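Local coordinates for protein putative glutaryl-CoA dehydrogenase (PDB 2EBA) that belongs to the acyl-CoA dehydrogenase family of flavoproteins and binds flavin-adenine dinucleotide, its chains assembling as a tetramer, at residues Val174-Ala177 with Glu183-Gly186; Phe187-Asp192 with Val220-Ser225. One frame throughout, in Å; residues are numbered along the deposited sequence.

Contact 1: Val174-Ala177 with Glu183-Gly186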
loop_
_atom_site.group_PDB
_atom_site.type_symbol
_atom_site.label_atom_id
_atom_site.label_comp_id
_atom_site.label_asym_id
_atom_site.label_seq_id
_atom_site.Cartn_x
_atom_site.Cartn_y
_atom_site.Cartn_z
ATOM N N VAL A 174 34.447 -0.631 -20.385
ATOM C CA VAL A 174 33.920 -1.894 -20.878
ATOM C C VAL A 174 32.716 -1.540 -21.703
ATOM O O VAL A 174 31.648 -1.272 -21.169
ATOM C CB VAL A 174 33.489 -2.803 -19.732
ATOM C CG1 VAL A 174 32.991 -4.131 -20.274
ATOM C CG2 VAL A 174 34.651 -3.010 -18.796
ATOM N N ILE A 175 32.889 -1.520 -23.014
ATOM C CA ILE A 175 31.797 -1.161 -23.883
ATOM C C ILE A 175 31.172 -2.368 -24.529
ATOM O O ILE A 175 31.877 -3.267 -24.986
ATOM C CB ILE A 175 32.268 -0.186 -24.981
ATOM C CG1 ILE A 175 32.047 1.253 -24.527
ATOM C CG2 ILE A 175 31.508 -0.431 -26.271
ATOM C CD1 ILE A 175 32.895 1.669 -23.373
ATOM N N TRP A 176 29.840 -2.381 -24.558
ATOM C CA TRP A 176 29.088 -3.463 -25.184
ATOM C C TRP A 176 28.438 -2.939 -26.451
ATOM O O TRP A 176 27.700 -1.957 -26.416
ATOM C CB TRP A 176 28.007 -4.000 -24.238
ATOM C CG TRP A 176 28.561 -4.461 -22.945
ATOM C CD1 TRP A 176 28.724 -3.714 -21.820
ATOM C CD2 TRP A 176 29.173 -5.732 -22.675
ATOM N NE1 TRP A 176 29.408 -4.430 -20.870
ATOM C CE2 TRP A 176 29.696 -5.672 -21.369
ATOM C CE3 TRP A 176 29.336 -6.911 -23.415
ATOM C CZ2 TRP A 176 30.375 -6.747 -20.785
ATOM C CZ3 TRP A 176 30.015 -7.978 -22.832
ATOM C CH2 TRP A 176 30.524 -7.885 -21.532
ATOM N N ALA A 177 28.733 -3.589 -27.571
ATOM C CA ALA A 177 28.174 -3.193 -28.857
ATOM C C ALA A 177 27.776 -4.440 -29.608
ATOM O O ALA A 177 27.979 -5.541 -29.127
ATOM C CB ALA A 177 29.196 -2.417 -29.662
ATOM N N GLU A 183 24.745 -9.537 -32.570
ATOM C CA GLU A 183 25.533 -10.336 -31.629
ATOM C C GLU A 183 26.282 -9.433 -30.667
ATOM O O GLU A 183 27.036 -8.552 -31.079
ATOM C CB GLU A 183 26.535 -11.227 -32.376
ATOM C CG GLU A 183 27.571 -11.935 -31.490
ATOM C CD GLU A 183 27.073 -13.226 -30.855
ATOM O OE1 GLU A 183 27.896 -13.917 -30.204
ATOM O OE2 GLU A 183 25.871 -13.555 -31.001
ATOM N N VAL A 184 26.085 -9.663 -29.376
ATOM C CA VAL A 184 26.742 -8.841 -28.375
ATOM C C VAL A 184 28.177 -9.250 -28.044
ATOM O O VAL A 184 28.460 -10.414 -27.746
ATOM C CB VAL A 184 25.935 -8.812 -27.079
ATOM C CG1 VAL A 184 26.498 -7.760 -26.150
ATOM C CG2 VAL A 184 24.489 -8.534 -27.386
ATOM N N LEU A 185 29.069 -8.259 -28.100
ATOM C CA LEU A 185 30.483 -8.431 -27.811
ATOM C C LEU A 185 30.907 -7.408 -26.773
ATOM O O LEU A 185 30.219 -6.412 -26.564
ATOM C CB LEU A 185 31.307 -8.236 -29.077
ATOM C CG LEU A 185 31.123 -9.277 -30.182
ATOM C CD1 LEU A 185 31.939 -8.850 -31.401
ATOM C CD2 LEU A 185 31.562 -10.664 -29.686
ATOM N N GLY A 186 32.041 -7.653 -26.127
ATOM C CA GLY A 186 32.530 -6.725 -25.121
ATOM C C GLY A 186 33.967 -6.292 -25.329
ATOM O O GLY A 186 34.863 -7.128 -25.448
#
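Ala177 and Leu185 form an antiparallel hydrogen-bonded pair through two backbone bonds of unequal quality. Leu185 N donates to Ala177 O at 3.1 Å. The return bond, from Ala177 N to Leu185 O, is weak at 3.3 Å. Two CA-H...O contacts continue the pairing: Trp176 CA lies 3.4 Å from Leu185 O, and Gly186 CA lies 3.5 Å from Ile175 O. Trp176 and Gly186 make the adjacent non-hydrogen-bonded pair. Strands 172-178 and 184-190 form a beta hairpin in the middle domain of the acyl-CoA dehydrogenase fold, with strand 127-130 along the other side of strand 172-178. The side-chain contacts centre on the Trp176 indole. With CG beside the backbone N and anti to the carbonyl carbon (chi1 -57°), the six-membered ring reaches across to the partner strand through CE3 and CZ3. CE3 comes within 3.3 Å of Leu185 O, and CZ3 rests 3.6 Å from Gly186 CA, a close approach to bare backbone. CE3 also meets CG1 of Val184 at 4.0 Å, the ring lying oblique to all three partners. Phe129 meets the same indole, and the Trp176 side chain is about 7 Å from a bound flavin-adenine dinucleotide.

Contact 2: Phe187-Asp192 with Val220-Ser225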
loop_
_atom_site.group_PDB
_atom_site.type_symbol
_atom_site.label_atom_id
_atom_site.label_comp_id
_atom_site.label_asym_id
_atom_site.label_seq_id
_atom_site.Cartn_x
_atom_site.Cartn_y
_atom_site.Cartn_z
ATOM N N PHE A 187 34.192 -4.981 -25.341
ATOM C CA PHE A 187 35.530 -4.447 -25.543
ATOM C C PHE A 187 36.088 -3.678 -24.351
ATOM O O PHE A 187 35.349 -3.021 -23.612
ATOM C CB PHE A 187 35.542 -3.531 -26.766
ATOM C CG PHE A 187 34.895 -4.130 -27.978
ATOM C CD1 PHE A 187 33.514 -4.076 -28.144
ATOM C CD2 PHE A 187 35.663 -4.771 -28.947
ATOM C CE1 PHE A 187 32.909 -4.649 -29.255
ATOM C CE2 PHE A 187 35.068 -5.345 -30.058
ATOM C CZ PHE A 187 33.691 -5.286 -30.216
ATOM N N LEU A 188 37.400 -3.783 -24.162
ATOM C CA LEU A 188 38.102 -3.048 -23.111
ATOM C C LEU A 188 38.686 -1.874 -23.892
ATOM O O LEU A 188 39.764 -1.965 -24.471
ATOM C CB LEU A 188 39.220 -3.896 -22.495
ATOM C CG LEU A 188 38.731 -5.241 -21.959
ATOM C CD1 LEU A 188 39.875 -5.978 -21.282
ATOM C CD2 LEU A 188 37.578 -5.005 -20.987
ATOM N N VAL A 189 37.928 -0.783 -23.910
ATOM C CA VAL A 189 38.263 0.436 -24.639
ATOM C C VAL A 189 38.974 1.496 -23.815
ATOM O O VAL A 189 38.397 2.048 -22.888
ATOM C CB VAL A 189 36.977 1.083 -25.204
ATOM C CG1 VAL A 189 37.315 2.348 -25.987
ATOM C CG2 VAL A 189 36.237 0.094 -26.061
ATOM N N PRO A 190 40.241 1.782 -24.135
ATOM C CA PRO A 190 40.948 2.813 -23.366
ATOM C C PRO A 190 40.176 4.114 -23.604
ATOM O O PRO A 190 39.632 4.324 -24.682
ATOM C CB PRO A 190 42.337 2.810 -23.993
ATOM C CG PRO A 190 42.515 1.361 -24.385
ATOM C CD PRO A 190 41.167 1.039 -25.005
ATOM N N THR A 191 40.102 4.983 -22.608
ATOM C CA THR A 191 39.323 6.191 -22.793
ATOM C C THR A 191 40.047 7.298 -23.534
ATOM O O THR A 191 39.438 8.313 -23.867
ATOM C CB THR A 191 38.790 6.729 -21.447
ATOM O OG1 THR A 191 39.883 6.983 -20.556
ATOM C CG2 THR A 191 37.831 5.717 -20.815
ATOM N N ASP A 192 41.335 7.110 -23.807
ATOM C CA ASP A 192 42.078 8.141 -24.517
ATOM C C ASP A 192 42.253 7.834 -25.990
ATOM O O ASP A 192 42.777 8.660 -26.726
ATOM C CB ASP A 192 43.436 8.387 -23.865
ATOM C CG ASP A 192 44.315 7.161 -23.860
ATOM O OD1 ASP A 192 45.415 7.245 -23.285
ATOM O OD2 ASP A 192 43.915 6.119 -24.422
ATOM N N VAL A 220 35.818 4.747 -33.087
ATOM C CA VAL A 220 36.864 4.362 -32.136
ATOM C C VAL A 220 37.495 3.037 -32.516
ATOM O O VAL A 220 36.795 2.020 -32.631
ATOM C CB VAL A 220 36.283 4.258 -30.701
ATOM C CG1 VAL A 220 37.310 3.671 -29.766
ATOM C CG2 VAL A 220 35.843 5.635 -30.220
ATOM N N ARG A 221 38.810 3.007 -32.710
ATOM C CA ARG A 221 39.418 1.742 -33.082
ATOM C C ARG A 221 39.947 1.007 -31.863
ATOM O O ARG A 221 40.559 1.589 -30.944
ATOM C CB ARG A 221 40.566 1.906 -34.084
ATOM C CG ARG A 221 40.613 3.235 -34.809
ATOM C CD ARG A 221 40.628 3.034 -36.331
ATOM N NE ARG A 221 41.741 2.209 -36.802
ATOM C CZ ARG A 221 41.676 1.428 -37.879
ATOM N NH1 ARG A 221 40.552 1.367 -38.586
ATOM N NH2 ARG A 221 42.734 0.709 -38.248
ATOM N N VAL A 222 39.707 -0.296 -31.865
ATOM C CA VAL A 222 40.132 -1.139 -30.781
ATOM C C VAL A 222 40.659 -2.451 -31.329
ATOM O O VAL A 222 39.977 -3.126 -32.104
ATOM C CB VAL A 222 38.960 -1.471 -29.839
ATOM C CG1 VAL A 222 39.502 -2.018 -28.527
ATOM C CG2 VAL A 222 38.084 -0.236 -29.624
ATOM N N PRO A 223 41.883 -2.830 -30.935
ATOM C CA PRO A 223 42.472 -4.084 -31.407
ATOM C C PRO A 223 41.652 -5.290 -30.933
ATOM O O PRO A 223 40.874 -5.182 -29.990
ATOM C CB PRO A 223 43.866 -4.057 -30.784
ATOM C CG PRO A 223 43.642 -3.309 -29.506
ATOM C CD PRO A 223 42.781 -2.157 -29.981
ATOM N N GLU A 224 41.819 -6.427 -31.598
ATOM C CA GLU A 224 41.116 -7.652 -31.222
ATOM C C GLU A 224 41.672 -8.134 -29.883
ATOM O O GLU A 224 40.996 -8.851 -29.148
ATOM C CB GLU A 224 41.319 -8.722 -32.304
ATOM C CG GLU A 224 40.996 -10.161 -31.896
ATOM C CD GLU A 224 39.557 -10.353 -31.425
ATOM O OE1 GLU A 224 38.648 -9.676 -31.949
ATOM O OE2 GLU A 224 39.332 -11.199 -30.534
ATOM N N SER A 225 42.905 -7.728 -29.577
ATOM C CA SER A 225 43.567 -8.107 -28.330
ATOM C C SER A 225 42.901 -7.394 -27.148
ATOM O O SER A 225 43.201 -7.688 -25.990
ATOM C CB SER A 225 45.059 -7.740 -28.379
ATOM O OG SER A 225 45.257 -6.353 -28.157
#
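Val189 meets Val220 and Val222 in a small, mainly apolar contact, one methyl group for each partner. CG1 of Val189 lies 4.0 Å from CG1 of Val220, and the two side chains cross obliquely. The other methyl of Val189, CG2, reaches CG2 of Val222 at 4.0 Å, here with the side chains at about a right angle. The torsion of Val189 (chi1 -179°) places CG1 opposite the backbone N and turns CG2 back beside that nitrogen, which lets the residue serve two neighbours at once. Val220 and Val222 both send their CB toward strand 187-190, as expected for alternate residues of one strand, while Arg221 between them points away.

A single side chain to backbone approach adds to this: CG1 of Val222 comes within 4.1 Å of Leu188 O. Val222 is the residue most covered by the opposing segment.

The backbones themselves stay apart. The strand axes come no closer than 7.9 Å and their directions differ by 122°, so the strands face one another as layers and are not paired edge to edge. Even the nearest CA atoms, those of Val189 and Val222, are 6.6 Å apart.

Each strand is instead hydrogen-bonded within its own sheet, Val189 to Ala173 of strand 172-178 and Val220 to Leu157 of strand 154-165. Side chains from both sheets fill in around the valines: Leu157 touches Val189 and Val222, Phe196 of strand 196-200 touches Val189 and Val220, and Ile175 of strand 172-178 packs on Val189. The contact therefore belongs to the buried interface between the two beta sheets of the middle domain, with strands 154-165 and 196-200 contributing to the same apolar layer.

The two contacts follow one another along the chain, contact 1 closing before contact 2 opens, and their centres are 11 Å apart. Strand 184-190 is common to both: it pairs with strand 172-178 along both contacts, while in contact 2 its side chains also meet strand 220-223 of the other sheet. They also touch directly, through a probable hydrogen bond from Phe187 N to Ile175 O and through Ile175 CB packing on Val189 CG2. Contact 1 thus joins two neighbouring strands within one sheet, and contact 2 packs that sheet against the other. The hairpin, whose Trp176 lies near the flavin-adenine dinucleotide, has its other face in the apolar layer, through Ile175 and Val189.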